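Local coordinates for protein proteolytically activated form of PPO4 Tyrosinase (Agaricus bisporus var. bisporus H97, PDB 4OUA) that catalyses the o-hydroxylation of monophenols and the oxidation of the resulting o-diphenols to reactive o-quinones at a pair of copper ions, beginning melanin synthesis, at residues K41-Y46 / S169-D174; H56-T61 / D174-G179; P70-E75 / G309-A314; D184-T189 / R263-H268. One frame throughout, in Å; residues are numbered along the deposited sequence.

Contact 1. Residues K41-Y46 / S169-D174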
loop_
_atom_site.group_PDB
_atom_site.type_symbol
_atom_site.label_atom_id
_atom_site.label_comp_id
_atom_site.label_asym_id
_atom_site.label_seq_id
_atom_site.Cartn_x
_atom_site.Cartn_y
_atom_site.Cartn_z
ATOM N N LYS A 41 -12.960 -11.824 8.450
ATOM C CA LYS A 41 -14.019 -10.991 9.008
ATOM C C LYS A 41 -15.169 -10.827 8.019
ATOM O O LYS A 41 -14.986 -10.971 6.811
ATOM C CB LYS A 41 -13.481 -9.614 9.406
ATOM C CG LYS A 41 -12.639 -9.601 10.671
ATOM C CD LYS A 41 -12.197 -8.184 11.008
ATOM C CE LYS A 41 -11.340 -8.147 12.263
ATOM N NZ LYS A 41 -10.784 -6.787 12.513
ATOM N N ASP A 42 -16.354 -10.532 8.543
ATOM C CA ASP A 42 -17.526 -10.283 7.712
ATOM C C ASP A 42 -17.282 -9.084 6.801
ATOM O O ASP A 42 -16.794 -8.046 7.248
ATOM C CB ASP A 42 -18.758 -10.054 8.590
ATOM C CG ASP A 42 -19.982 -9.661 7.791
ATOM O OD1 ASP A 42 -20.132 -10.140 6.648
ATOM O OD2 ASP A 42 -20.800 -8.872 8.310
ATOM N N GLN A 43 -17.623 -9.226 5.523
ATOM C CA GLN A 43 -17.327 -8.189 4.540
ATOM C C GLN A 43 -18.112 -6.901 4.774
ATOM O O GLN A 43 -17.819 -5.873 4.167
ATOM C CB GLN A 43 -17.593 -8.711 3.127
ATOM C CG GLN A 43 -16.537 -9.688 2.633
ATOM C CD GLN A 43 -16.757 -10.110 1.197
ATOM O OE1 GLN A 43 -15.894 -10.740 0.583
ATOM N NE2 GLN A 43 -17.918 -9.767 0.652
ATOM N N SER A 44 -19.105 -6.954 5.654
ATOM C CA SER A 44 -19.861 -5.759 6.007
ATOM C C SER A 44 -19.230 -5.068 7.212
ATOM O O SER A 44 -19.677 -4.003 7.639
ATOM C CB SER A 44 -21.322 -6.107 6.290
ATOM O OG SER A 44 -21.960 -6.585 5.119
ATOM N N ASP A 45 -18.188 -5.689 7.755
ATOM C CA ASP A 45 -17.415 -5.101 8.842
ATOM C C ASP A 45 -16.415 -4.098 8.272
ATOM O O ASP A 45 -15.553 -4.457 7.469
ATOM C CB ASP A 45 -16.694 -6.196 9.636
ATOM C CG ASP A 45 -16.115 -5.694 10.949
ATOM O OD1 ASP A 45 -15.702 -4.517 11.025
ATOM O OD2 ASP A 45 -16.068 -6.486 11.912
ATOM N N TYR A 46 -16.535 -2.842 8.689
ATOM C CA TYR A 46 -15.684 -1.769 8.179
ATOM C C TYR A 46 -14.201 -2.031 8.422
ATOM O O TYR A 46 -13.358 -1.628 7.621
ATOM C CB TYR A 46 -16.082 -0.432 8.805
ATOM C CG TYR A 46 -17.360 0.150 8.241
ATOM C CD1 TYR A 46 -17.698 -0.032 6.905
ATOM C CD2 TYR A 46 -18.230 0.877 9.044
ATOM C CE1 TYR A 46 -18.866 0.498 6.385
ATOM C CE2 TYR A 46 -19.398 1.409 8.533
ATOM C CZ TYR A 46 -19.711 1.216 7.203
ATOM O OH TYR A 46 -20.874 1.745 6.694
ATOM N N SER A 169 -9.662 -14.460 -0.502
ATOM C CA SER A 169 -10.826 -15.232 -0.912
ATOM C C SER A 169 -12.105 -14.465 -0.607
ATOM O O SER A 169 -12.417 -14.205 0.553
ATOM C CB SER A 169 -10.848 -16.595 -0.214
ATOM O OG SER A 169 -9.686 -17.349 -0.518
ATOM N N PHE A 170 -12.838 -14.093 -1.652
ATOM C CA PHE A 170 -14.096 -13.379 -1.480
ATOM C C PHE A 170 -15.147 -14.276 -0.831
ATOM O O PHE A 170 -15.255 -15.459 -1.156
ATOM C CB PHE A 170 -14.610 -12.853 -2.822
ATOM C CG PHE A 170 -13.770 -11.751 -3.406
ATOM C CD1 PHE A 170 -12.712 -12.040 -4.252
ATOM C CD2 PHE A 170 -14.042 -10.425 -3.111
ATOM C CE1 PHE A 170 -11.940 -11.028 -4.790
ATOM C CE2 PHE A 170 -13.274 -9.408 -3.646
ATOM C CZ PHE A 170 -12.221 -9.709 -4.486
ATOM N N HIS A 171 -15.914 -13.704 0.090
ATOM C CA HIS A 171 -16.976 -14.434 0.770
ATOM C C HIS A 171 -18.099 -13.493 1.193
ATOM O O HIS A 171 -18.117 -12.998 2.320
ATOM C CB HIS A 171 -16.421 -15.186 1.984
ATOM C CG HIS A 171 -15.556 -14.347 2.875
ATOM N ND1 HIS A 171 -16.071 -13.518 3.846
ATOM C CD2 HIS A 171 -14.211 -14.209 2.937
ATOM C CE1 HIS A 171 -15.081 -12.906 4.470
ATOM N NE2 HIS A 171 -13.941 -13.307 3.937
ATOM N N PRO A 172 -19.048 -13.245 0.280
ATOM C CA PRO A 172 -19.031 -13.814 -1.068
ATOM C C PRO A 172 -18.418 -12.859 -2.086
ATOM O O PRO A 172 -17.878 -11.819 -1.705
ATOM C CB PRO A 172 -20.513 -14.027 -1.356
ATOM C CG PRO A 172 -21.164 -12.859 -0.667
ATOM C CD PRO A 172 -20.311 -12.533 0.550
ATOM N N ILE A 173 -18.499 -13.213 -3.364
ATOM C CA ILE A 173 -18.156 -12.275 -4.422
ATOM C C ILE A 173 -19.221 -11.190 -4.442
ATOM O O ILE A 173 -20.369 -11.450 -4.794
ATOM C CB ILE A 173 -18.066 -12.957 -5.799
ATOM C CG1 ILE A 173 -16.957 -14.010 -5.804
ATOM C CG2 ILE A 173 -17.825 -11.923 -6.888
ATOM C CD1 ILE A 173 -16.818 -14.739 -7.121
ATOM N N ASP A 174 -18.836 -9.980 -4.044
ATOM C CA ASP A 174 -19.777 -8.874 -3.887
ATOM C C ASP A 174 -20.624 -8.651 -5.136
ATOM O O ASP A 174 -20.132 -8.783 -6.258
ATOM C CB ASP A 174 -19.030 -7.588 -3.530
ATOM C CG ASP A 174 -19.964 -6.464 -3.122
ATOM O OD1 ASP A 174 -20.519 -5.797 -4.021
ATOM O OD2 ASP A 174 -20.144 -6.247 -1.904
#

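Contact 2. Residues H56-T61 / D174-G179. With NA (sodium ion), chain E; CU1 (copper (I) ion), chain C.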
loop_
_atom_site.group_PDB
_atom_site.type_symbol
_atom_site.label_atom_id
_atom_site.label_comp_id
_atom_site.label_asym_id
_atom_site.label_seq_id
_atom_site.Cartn_x
_atom_site.Cartn_y
_atom_site.Cartn_z
ATOM N N HIS A 56 -10.498 1.551 -2.061
ATOM C CA HIS A 56 -9.772 1.899 -3.278
ATOM C C HIS A 56 -10.701 1.986 -4.489
ATOM O O HIS A 56 -10.851 3.049 -5.090
ATOM C CB HIS A 56 -8.660 0.878 -3.536
ATOM C CG HIS A 56 -7.631 1.337 -4.523
ATOM N ND1 HIS A 56 -7.647 0.957 -5.848
ATOM C CD2 HIS A 56 -6.548 2.137 -4.374
ATOM C CE1 HIS A 56 -6.622 1.506 -6.474
ATOM N NE2 HIS A 56 -5.938 2.226 -5.603
ATOM N N GLY A 57 -11.326 0.865 -4.837
ATOM C CA GLY A 57 -12.228 0.820 -5.974
ATOM C C GLY A 57 -13.613 0.334 -5.596
ATOM O O GLY A 57 -14.287 0.943 -4.764
ATOM N N LEU A 58 -14.043 -0.762 -6.214
ATOM C CA LEU A 58 -15.326 -1.370 -5.884
ATOM C C LEU A 58 -15.296 -1.984 -4.488
ATOM O O LEU A 58 -14.245 -2.428 -4.023
ATOM C CB LEU A 58 -15.700 -2.435 -6.917
ATOM C CG LEU A 58 -16.108 -1.940 -8.305
ATOM C CD1 LEU A 58 -16.247 -3.108 -9.268
ATOM C CD2 LEU A 58 -17.406 -1.154 -8.226
ATOM N N PRO A 59 -16.453 -2.009 -3.812
ATOM C CA PRO A 59 -17.703 -1.452 -4.335
ATOM C C PRO A 59 -17.745 0.068 -4.218
ATOM O O PRO A 59 -16.961 0.648 -3.470
ATOM C CB PRO A 59 -18.767 -2.095 -3.445
ATOM C CG PRO A 59 -18.068 -2.298 -2.145
ATOM C CD PRO A 59 -16.641 -2.639 -2.493
ATOM N N PHE A 60 -18.650 0.704 -4.952
ATOM C CA PHE A 60 -18.783 2.153 -4.895
ATOM C C PHE A 60 -19.689 2.573 -3.744
ATOM O O PHE A 60 -20.793 3.070 -3.961
ATOM C CB PHE A 60 -19.322 2.694 -6.218
ATOM C CG PHE A 60 -18.421 2.430 -7.394
ATOM C CD1 PHE A 60 -17.074 2.173 -7.208
ATOM C CD2 PHE A 60 -18.924 2.442 -8.683
ATOM C CE1 PHE A 60 -16.245 1.933 -8.286
ATOM C CE2 PHE A 60 -18.102 2.201 -9.763
ATOM C CZ PHE A 60 -16.760 1.946 -9.565
ATOM N N THR A 61 -19.215 2.369 -2.519
ATOM C CA THR A 61 -19.986 2.709 -1.327
ATOM C C THR A 61 -19.139 3.477 -0.319
ATOM O O THR A 61 -17.924 3.290 -0.253
ATOM C CB THR A 61 -20.554 1.449 -0.643
ATOM O OG1 THR A 61 -19.477 0.593 -0.242
ATOM C CG2 THR A 61 -21.473 0.691 -1.592
ATOM N N ASP A 174 -18.836 -9.980 -4.044
ATOM C CA ASP A 174 -19.777 -8.874 -3.887
ATOM C C ASP A 174 -20.624 -8.651 -5.136
ATOM O O ASP A 174 -20.132 -8.783 -6.258
ATOM C CB ASP A 174 -19.030 -7.588 -3.530
ATOM C CG ASP A 174 -19.964 -6.464 -3.122
ATOM O OD1 ASP A 174 -20.519 -5.797 -4.021
ATOM O OD2 ASP A 174 -20.144 -6.247 -1.904
ATOM N N PRO A 175 -21.908 -8.318 -4.939
ATOM C CA PRO A 175 -22.870 -8.077 -6.020
ATOM C C PRO A 175 -22.457 -6.942 -6.958
ATOM O O PRO A 175 -23.065 -6.777 -8.016
ATOM C CB PRO A 175 -24.156 -7.713 -5.268
ATOM C CG PRO A 175 -24.000 -8.335 -3.925
ATOM C CD PRO A 175 -22.539 -8.233 -3.611
ATOM N N SER A 176 -21.442 -6.172 -6.575
ATOM C CA SER A 176 -20.988 -5.054 -7.393
ATOM C C SER A 176 -19.964 -5.500 -8.433
ATOM O O SER A 176 -19.435 -4.681 -9.185
ATOM C CB SER A 176 -20.399 -3.946 -6.511
ATOM O OG SER A 176 -19.282 -4.409 -5.770
ATOM N N PHE A 177 -19.691 -6.801 -8.478
ATOM C CA PHE A 177 -18.744 -7.356 -9.441
ATOM C C PHE A 177 -19.457 -7.952 -10.654
ATOM O O PHE A 177 -18.811 -8.418 -11.592
ATOM C CB PHE A 177 -17.868 -8.436 -8.792
ATOM C CG PHE A 177 -16.902 -7.914 -7.762
ATOM C CD1 PHE A 177 -16.979 -6.610 -7.304
ATOM C CD2 PHE A 177 -15.903 -8.735 -7.262
ATOM C CE1 PHE A 177 -16.084 -6.138 -6.357
ATOM C CE2 PHE A 177 -15.007 -8.269 -6.319
ATOM C CZ PHE A 177 -15.098 -6.969 -5.866
ATOM N N ASN A 178 -20.787 -7.933 -10.625
ATOM C CA ASN A 178 -21.604 -8.634 -11.617
ATOM C C ASN A 178 -21.302 -8.278 -13.074
ATOM O O ASN A 178 -21.113 -9.166 -13.906
ATOM C CB ASN A 178 -23.088 -8.384 -11.333
ATOM C CG ASN A 178 -23.534 -8.966 -10.001
ATOM O OD1 ASN A 178 -22.709 -9.325 -9.161
ATOM N ND2 ASN A 178 -24.846 -9.057 -9.804
ATOM N N GLY A 179 -21.255 -6.986 -13.379
ATOM C CA GLY A 179 -21.092 -6.534 -14.750
ATOM C C GLY A 179 -19.772 -6.908 -15.405
ATOM O O GLY A 179 -19.689 -6.985 -16.630
HETATM NA NA NA E . -15.145 1.453 -2.704
HETATM CU CU CU1 C . -4.812 3.930 -5.862
HETATM O O HOH W 1 -15.428 2.076 -0.425
HETATM O O HOH W 2 -3.594 2.503 -7.383
HETATM O O HOH W 3 -15.691 3.545 -3.002
#

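Contact 3. Residues P70-E75 / G309-A314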
loop_
_atom_site.group_PDB
_atom_site.type_symbol
_atom_site.label_atom_id
_atom_site.label_comp_id
_atom_site.label_asym_id
_atom_site.label_seq_id
_atom_site.Cartn_x
_atom_site.Cartn_y
_atom_site.Cartn_z
ATOM N N PRO A 70 -24.097 13.530 4.044
ATOM C CA PRO A 70 -24.542 13.939 2.709
ATOM C C PRO A 70 -24.062 12.971 1.633
ATOM O O PRO A 70 -23.005 12.357 1.785
ATOM C CB PRO A 70 -23.906 15.322 2.533
ATOM C CG PRO A 70 -22.732 15.320 3.456
ATOM C CD PRO A 70 -23.157 14.498 4.636
ATOM N N THR A 71 -24.841 12.835 0.564
ATOM C CA THR A 71 -24.494 11.936 -0.530
ATOM C C THR A 71 -23.153 12.311 -1.153
ATOM O O THR A 71 -22.864 13.490 -1.369
ATOM C CB THR A 71 -25.579 11.939 -1.625
ATOM O OG1 THR A 71 -25.193 11.056 -2.687
ATOM C CG2 THR A 71 -25.773 13.340 -2.181
ATOM N N VAL A 72 -22.335 11.302 -1.432
ATOM C CA VAL A 72 -21.028 11.514 -2.041
ATOM C C VAL A 72 -21.163 12.167 -3.415
ATOM O O VAL A 72 -22.064 11.825 -4.184
ATOM C CB VAL A 72 -20.249 10.194 -2.175
ATOM C CG1 VAL A 72 -19.769 9.722 -0.813
ATOM C CG2 VAL A 72 -21.114 9.135 -2.839
ATOM N N PRO A 73 -20.261 13.108 -3.725
ATOM C CA PRO A 73 -20.302 13.912 -4.953
ATOM C C PRO A 73 -20.086 13.111 -6.234
ATOM O O PRO A 73 -20.185 13.678 -7.321
ATOM C CB PRO A 73 -19.158 14.912 -4.752
ATOM C CG PRO A 73 -18.225 14.229 -3.815
ATOM C CD PRO A 73 -19.104 13.451 -2.882
ATOM N N TYR A 74 -19.799 11.819 -6.114
ATOM C CA TYR A 74 -19.494 11.010 -7.289
ATOM C C TYR A 74 -19.444 9.526 -6.947
ATOM O O TYR A 74 -18.738 9.118 -6.026
ATOM C CB TYR A 74 -18.165 11.461 -7.901
ATOM C CG TYR A 74 -17.955 11.037 -9.335
ATOM C CD1 TYR A 74 -18.686 11.616 -10.363
ATOM C CD2 TYR A 74 -17.013 10.070 -9.666
ATOM C CE1 TYR A 74 -18.494 11.237 -11.680
ATOM C CE2 TYR A 74 -16.813 9.686 -10.978
ATOM C CZ TYR A 74 -17.556 10.274 -11.981
ATOM O OH TYR A 74 -17.363 9.897 -13.291
ATOM N N GLU A 75 -20.197 8.722 -7.692
ATOM C CA GLU A 75 -20.229 7.283 -7.466
ATOM C C GLU A 75 -19.064 6.599 -8.169
ATOM O O GLU A 75 -19.091 6.389 -9.382
ATOM C CB GLU A 75 -21.553 6.685 -7.941
ATOM C CG GLU A 75 -21.710 5.207 -7.615
ATOM C CD GLU A 75 -23.021 4.631 -8.112
ATOM O OE1 GLU A 75 -23.729 5.328 -8.871
ATOM O OE2 GLU A 75 -23.346 3.483 -7.744
ATOM N N GLY A 309 -11.896 11.321 -11.636
ATOM C CA GLY A 309 -13.092 11.348 -10.813
ATOM C C GLY A 309 -13.076 10.250 -9.767
ATOM O O GLY A 309 -12.846 9.084 -10.082
ATOM N N SER A 310 -13.314 10.625 -8.515
ATOM C CA SER A 310 -13.353 9.666 -7.418
ATOM C C SER A 310 -14.511 10.012 -6.490
ATOM O O SER A 310 -15.127 11.065 -6.634
ATOM C CB SER A 310 -12.030 9.660 -6.653
ATOM O OG SER A 310 -11.826 10.895 -5.991
ATOM N N MET A 311 -14.814 9.142 -5.535
ATOM C CA MET A 311 -15.972 9.373 -4.675
ATOM C C MET A 311 -15.750 10.576 -3.752
ATOM O O MET A 311 -16.668 11.020 -3.063
ATOM C CB MET A 311 -16.291 8.106 -3.866
ATOM C CG MET A 311 -17.448 8.230 -2.860
ATOM S SD MET A 311 -17.800 6.710 -1.939
ATOM C CE MET A 311 -18.811 5.801 -3.126
ATOM N N GLY A 312 -14.534 11.110 -3.742
ATOM C CA GLY A 312 -14.251 12.301 -2.963
ATOM C C GLY A 312 -14.455 13.549 -3.798
ATOM O O GLY A 312 -14.970 14.557 -3.312
ATOM N N PHE A 313 -14.055 13.479 -5.064
ATOM C CA PHE A 313 -14.138 14.629 -5.955
ATOM C C PHE A 313 -14.698 14.257 -7.323
ATOM O O PHE A 313 -14.222 13.321 -7.964
ATOM C CB PHE A 313 -12.761 15.272 -6.130
ATOM C CG PHE A 313 -12.007 15.453 -4.848
ATOM C CD1 PHE A 313 -12.322 16.489 -3.984
ATOM C CD2 PHE A 313 -10.977 14.592 -4.509
ATOM C CE1 PHE A 313 -11.625 16.660 -2.802
ATOM C CE2 PHE A 313 -10.277 14.757 -3.331
ATOM C CZ PHE A 313 -10.602 15.794 -2.476
ATOM N N ALA A 314 -15.706 15.000 -7.767
ATOM C CA ALA A 314 -16.254 14.821 -9.104
ATOM C C ALA A 314 -15.300 15.412 -10.138
ATOM O O ALA A 314 -14.510 16.300 -9.819
ATOM C CB ALA A 314 -17.624 15.464 -9.211
#

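Contact 4. Residues D184-T189 / R263-H268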
loop_
_atom_site.group_PDB
_atom_site.type_symbol
_atom_site.label_atom_id
_atom_site.label_comp_id
_atom_site.label_asym_id
_atom_site.label_seq_id
_atom_site.Cartn_x
_atom_site.Cartn_y
_atom_site.Cartn_z
ATOM N N ASP A 184 -16.346 -11.569 -11.731
ATOM C CA ASP A 184 -17.571 -11.995 -11.062
ATOM C C ASP A 184 -17.550 -13.486 -10.732
ATOM O O ASP A 184 -18.188 -13.926 -9.777
ATOM C CB ASP A 184 -18.799 -11.667 -11.917
ATOM C CG ASP A 184 -18.692 -12.203 -13.336
ATOM O OD1 ASP A 184 -17.851 -13.093 -13.589
ATOM O OD2 ASP A 184 -19.459 -11.736 -14.203
ATOM N N THR A 185 -16.816 -14.260 -11.523
ATOM C CA THR A 185 -16.724 -15.703 -11.302
ATOM C C THR A 185 -15.424 -16.093 -10.600
ATOM O O THR A 185 -15.296 -17.211 -10.099
ATOM C CB THR A 185 -16.828 -16.491 -12.625
ATOM O OG1 THR A 185 -15.722 -16.162 -13.474
ATOM C CG2 THR A 185 -18.131 -16.162 -13.342
ATOM N N TRP A 186 -14.462 -15.175 -10.568
ATOM C CA TRP A 186 -13.192 -15.424 -9.890
ATOM C C TRP A 186 -13.385 -15.483 -8.379
ATOM O O TRP A 186 -13.619 -14.464 -7.730
ATOM C CB TRP A 186 -12.162 -14.352 -10.251
ATOM C CG TRP A 186 -11.186 -14.796 -11.303
ATOM C CD1 TRP A 186 -10.798 -16.077 -11.572
ATOM C CD2 TRP A 186 -10.483 -13.961 -12.231
ATOM N NE1 TRP A 186 -9.894 -16.091 -12.607
ATOM C CE2 TRP A 186 -9.684 -14.804 -13.031
ATOM C CE3 TRP A 186 -10.449 -12.582 -12.464
ATOM C CZ2 TRP A 186 -8.861 -14.315 -14.042
ATOM C CZ3 TRP A 186 -9.631 -12.099 -13.470
ATOM C CH2 TRP A 186 -8.849 -12.963 -14.246
ATOM N N LYS A 187 -13.279 -16.687 -7.827
ATOM C CA LYS A 187 -13.527 -16.911 -6.409
ATOM C C LYS A 187 -12.492 -16.202 -5.538
ATOM O O LYS A 187 -12.829 -15.631 -4.502
ATOM C CB LYS A 187 -13.546 -18.412 -6.110
ATOM C CG LYS A 187 -14.469 -19.204 -7.031
ATOM C CD LYS A 187 -14.577 -20.662 -6.610
ATOM C CE LYS A 187 -15.307 -20.806 -5.282
ATOM N NZ LYS A 187 -16.735 -20.392 -5.380
ATOM N N THR A 188 -11.233 -16.239 -5.961
ATOM C CA THR A 188 -10.178 -15.536 -5.242
ATOM C C THR A 188 -9.475 -14.554 -6.168
ATOM O O THR A 188 -9.646 -14.606 -7.385
ATOM C CB THR A 188 -9.134 -16.508 -4.650
ATOM O OG1 THR A 188 -8.215 -16.916 -5.671
ATOM C CG2 THR A 188 -9.814 -17.735 -4.057
ATOM N N THR A 189 -8.691 -13.654 -5.586
ATOM C CA THR A 189 -7.857 -12.754 -6.376
ATOM C C THR A 189 -6.796 -13.541 -7.148
ATOM O O THR A 189 -6.304 -14.565 -6.678
ATOM C CB THR A 189 -7.181 -11.694 -5.489
ATOM O OG1 THR A 189 -6.396 -12.337 -4.478
ATOM C CG2 THR A 189 -8.235 -10.818 -4.821
ATOM N N ARG A 263 -6.519 -9.699 -18.051
ATOM C CA ARG A 263 -6.284 -8.793 -16.932
ATOM C C ARG A 263 -6.661 -9.413 -15.587
ATOM O O ARG A 263 -7.776 -9.907 -15.405
ATOM C CB ARG A 263 -7.054 -7.487 -17.136
ATOM C CG ARG A 263 -6.659 -6.722 -18.388
ATOM C CD ARG A 263 -7.365 -5.380 -18.453
ATOM N NE ARG A 263 -8.817 -5.529 -18.451
ATOM C CZ ARG A 263 -9.673 -4.512 -18.407
ATOM N NH1 ARG A 263 -9.222 -3.266 -18.357
ATOM N NH2 ARG A 263 -10.978 -4.742 -18.411
ATOM N N GLY A 264 -5.720 -9.382 -14.649
ATOM C CA GLY A 264 -5.965 -9.849 -13.296
ATOM C C GLY A 264 -6.419 -8.710 -12.403
ATOM O O GLY A 264 -6.759 -7.632 -12.890
ATOM N N HIS A 265 -6.418 -8.941 -11.094
ATOM C CA HIS A 265 -6.899 -7.940 -10.147
ATOM C C HIS A 265 -5.956 -6.743 -10.017
ATOM O O HIS A 265 -6.401 -5.595 -10.018
ATOM C CB HIS A 265 -7.125 -8.575 -8.772
ATOM C CG HIS A 265 -8.305 -9.494 -8.718
ATOM N ND1 HIS A 265 -8.259 -10.796 -9.169
ATOM C CD2 HIS A 265 -9.569 -9.296 -8.270
ATOM C CE1 HIS A 265 -9.441 -11.360 -8.998
ATOM N NE2 HIS A 265 -10.253 -10.473 -8.456
ATOM N N MET A 266 -4.658 -7.011 -9.907
ATOM C CA MET A 266 -3.671 -5.953 -9.695
ATOM C C MET A 266 -3.597 -4.952 -10.848
ATOM O O MET A 266 -3.129 -3.828 -10.668
ATOM C CB MET A 266 -2.284 -6.560 -9.458
ATOM C CG MET A 266 -1.991 -6.909 -8.008
ATOM S SD MET A 266 -1.862 -5.455 -6.945
ATOM C CE MET A 266 -0.354 -4.704 -7.549
ATOM N N THR A 267 -4.054 -5.354 -12.029
ATOM C CA THR A 267 -3.986 -4.478 -13.195
ATOM C C THR A 267 -5.326 -3.801 -13.473
ATOM O O THR A 267 -5.572 -3.321 -14.579
ATOM C CB THR A 267 -3.540 -5.244 -14.452
ATOM O OG1 THR A 267 -3.363 -4.322 -15.535
ATOM C CG2 THR A 267 -4.578 -6.287 -14.838
ATOM N N HIS A 268 -6.185 -3.764 -12.461
ATOM C CA HIS A 268 -7.484 -3.110 -12.571
ATOM C C HIS A 268 -7.763 -2.311 -11.301
ATOM O O HIS A 268 -7.893 -2.881 -10.219
ATOM C CB HIS A 268 -8.588 -4.141 -12.813
ATOM C CG HIS A 268 -9.845 -3.560 -13.382
ATOM N ND1 HIS A 268 -10.581 -2.593 -12.731
ATOM C CD2 HIS A 268 -10.499 -3.814 -14.540
ATOM C CE1 HIS A 268 -11.632 -2.273 -13.466
ATOM N NE2 HIS A 268 -11.605 -3.000 -14.569
#

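Contact 1. Residues K41-Y46 / S169-D174
Q43 and the backbone at H171 and P172 meet through two hydrogen bonds, one from each end of a single side-chain amide. H171 N donates to Q43 OE1 at 3.0 Å, nearly straight at 166° but approaching from well above the plane of the amide carbonyl. Q43 NE2 in turn donates to P172 O at 3.1 Å, a more bent bond of 139°. OE1 has another partner in the hydroxyl of Y168, so the buried oxygen is gripped more than once. With CG anti to the carbonyl carbon (chi1 -74°) and the chain extended beyond it, the amide reaches across to the other loop. Farther out, Q43 OE1 lies over the centre of one face of the H171 ring, while K41 O sits in plane at the ring edge beside CE1, and H171 NE2 is tied to Q39 O. In the packing, Q43 NE2 rests 3.7 Å from P172 CD, beside the cis H171-P172 peptide, and OE1 approaches F170 CD2 at 4.1 Å. This is how a glutamine in a type I beta turn, D42 to D45, pairs with the backbone N-H of H171 and the carbonyl of P172, joining the loops after helix 25-39 and strand 158-162.

Contact 2. Residues H56-T61 / D174-G179
D174 faces P59 across the contact, its OD1 4.1 Å from P59 CB, and this same oxygen makes an Asx turn, accepting from the backbone two residues on. S176 N reaches OD1 at 2.7 Å, on the anti side of the carboxylate, and S176 OG donates to it from above the carboxylate plane at 2.6 Å. An alanine in place of D174 would take away that shared acceptor, so that S176 N and OG would probably lose their common mate, leaving the hydroxyl likely to turn more freely. Next along the chain, S176 supplies the closest approach: its OG, set between the backbone N and the carbonyl carbon (chi1 61°), stands 3.3 Å from P59 CB, an atom of the ring that follows the cis L58-P59 peptide. S176 O meets L58 CD1 at 3.6 Å. F177 follows, its side chain running antiparallel to that of L58, with CE1 3.8 Å from L58 CB; beyond the contact its ring packs edge-to-face with F271. The loop opposite belongs to the metal-binding part of the tyrosinase domain. H56 NE2 binds a copper ion together with H81 and H90, and the carbonyls of G57 and P59 bind sodium with G54 O. One sodium-bound water also donates to T61 O, at 2.8 Å.

Contact 3. Residues P70-E75 / G309-A314
V72 and M311 carry the apolar part of this contact. The M311 chain starts with CG anti to the backbone N (chi1 177°) and bends only at its last torsion, so CG comes 3.4 Å from V72 CG1 while CE ends nearer the other methyl, 4.1 Å from V72 CG2. A second apolar touch is lighter: A314 CB lies 4.2 Å from Y74 CD1. Contacts of carbon with backbone oxygen form another group. P73 lays CG 3.3 Å from G312 O and CD close to M311 O, and Y74 CB approaches S310 O at 3.3 Å. In the reverse direction, M311 CA points its hydrogen at Y74 O, a CA-H...O contact of 3.1 Å with an angle of 150° at the hydrogen. Backbone shape supplies the last element. G309 has a positive phi, and Y74 CE2 passes beside its backbone. Within 309-314, S310 N is hydrogen-bonded to F313 O at 2.9 Å, closing the bend. The arrangement belongs to the loop between strands 304-305 and 318-319, an antiparallel pair, which packs on the loop ahead of helix 86-109; the side chain of S310 lies about 7 Å from that of the copper ligand H81.

Contact 4. Residues D184-T189 / R263-H268
H265 turns its ring toward T189 and W186 because CG stands anti to the carbonyl carbon (chi1 -71°), beside the backbone N; T189 places CG2 in the corresponding position and brings it to 4.0 Å from H265 CD2, the side chains crossing at about a right angle. H265 also opens a type I beta turn that runs to H268, within the loop between helices 246-258 and 277-295. From that turn M266 O makes a weak hydrogen bond to ND1 of the copper ligand H254. Over one face of the imidazole lies T189 CA, 3.6 Å from the ring centroid and 27° off its normal, a CH-pi contact shifted toward the rim. The W186 ring meets the imidazole obliquely, the planes 39° apart, with W186 CE3 3.8 Å from H265 CE1. T188 O comes to the same carbon at 3.6 Å, and F183 packs edge-to-face on both H265 and W186. An alanine in place of H265 would remove the imidazole between T189 and W186, and would probably open a gap that leaves the indole less firmly seated. The indole is also held through NE1 to K197 O. At its far edge, close to the ring plane, R263 O lies 3.4 Å from W186 CH2.

Contacts 2 and 4 are buried, whereas contacts 1 and 3 are partly buried and lie nearer the surface. Three of the four share one long loop between strand 158-162 and helix 201-224: D174 belongs to both contacts 1 and 2, F170 meets F177 between them, and F170 N probably bonds K187 O of contact 4. Contact 3 stands apart from these, touching only contact 2, where the M311 methyl reaches F60 and T61. The chemistry follows position. Contact 1 rests on amide-to-backbone hydrogen bonds; contact 2 holds ligands of the sodium and of one copper ion; contact 3 relies on aliphatic and carbonyl contacts; contact 4 is built round aromatic rings.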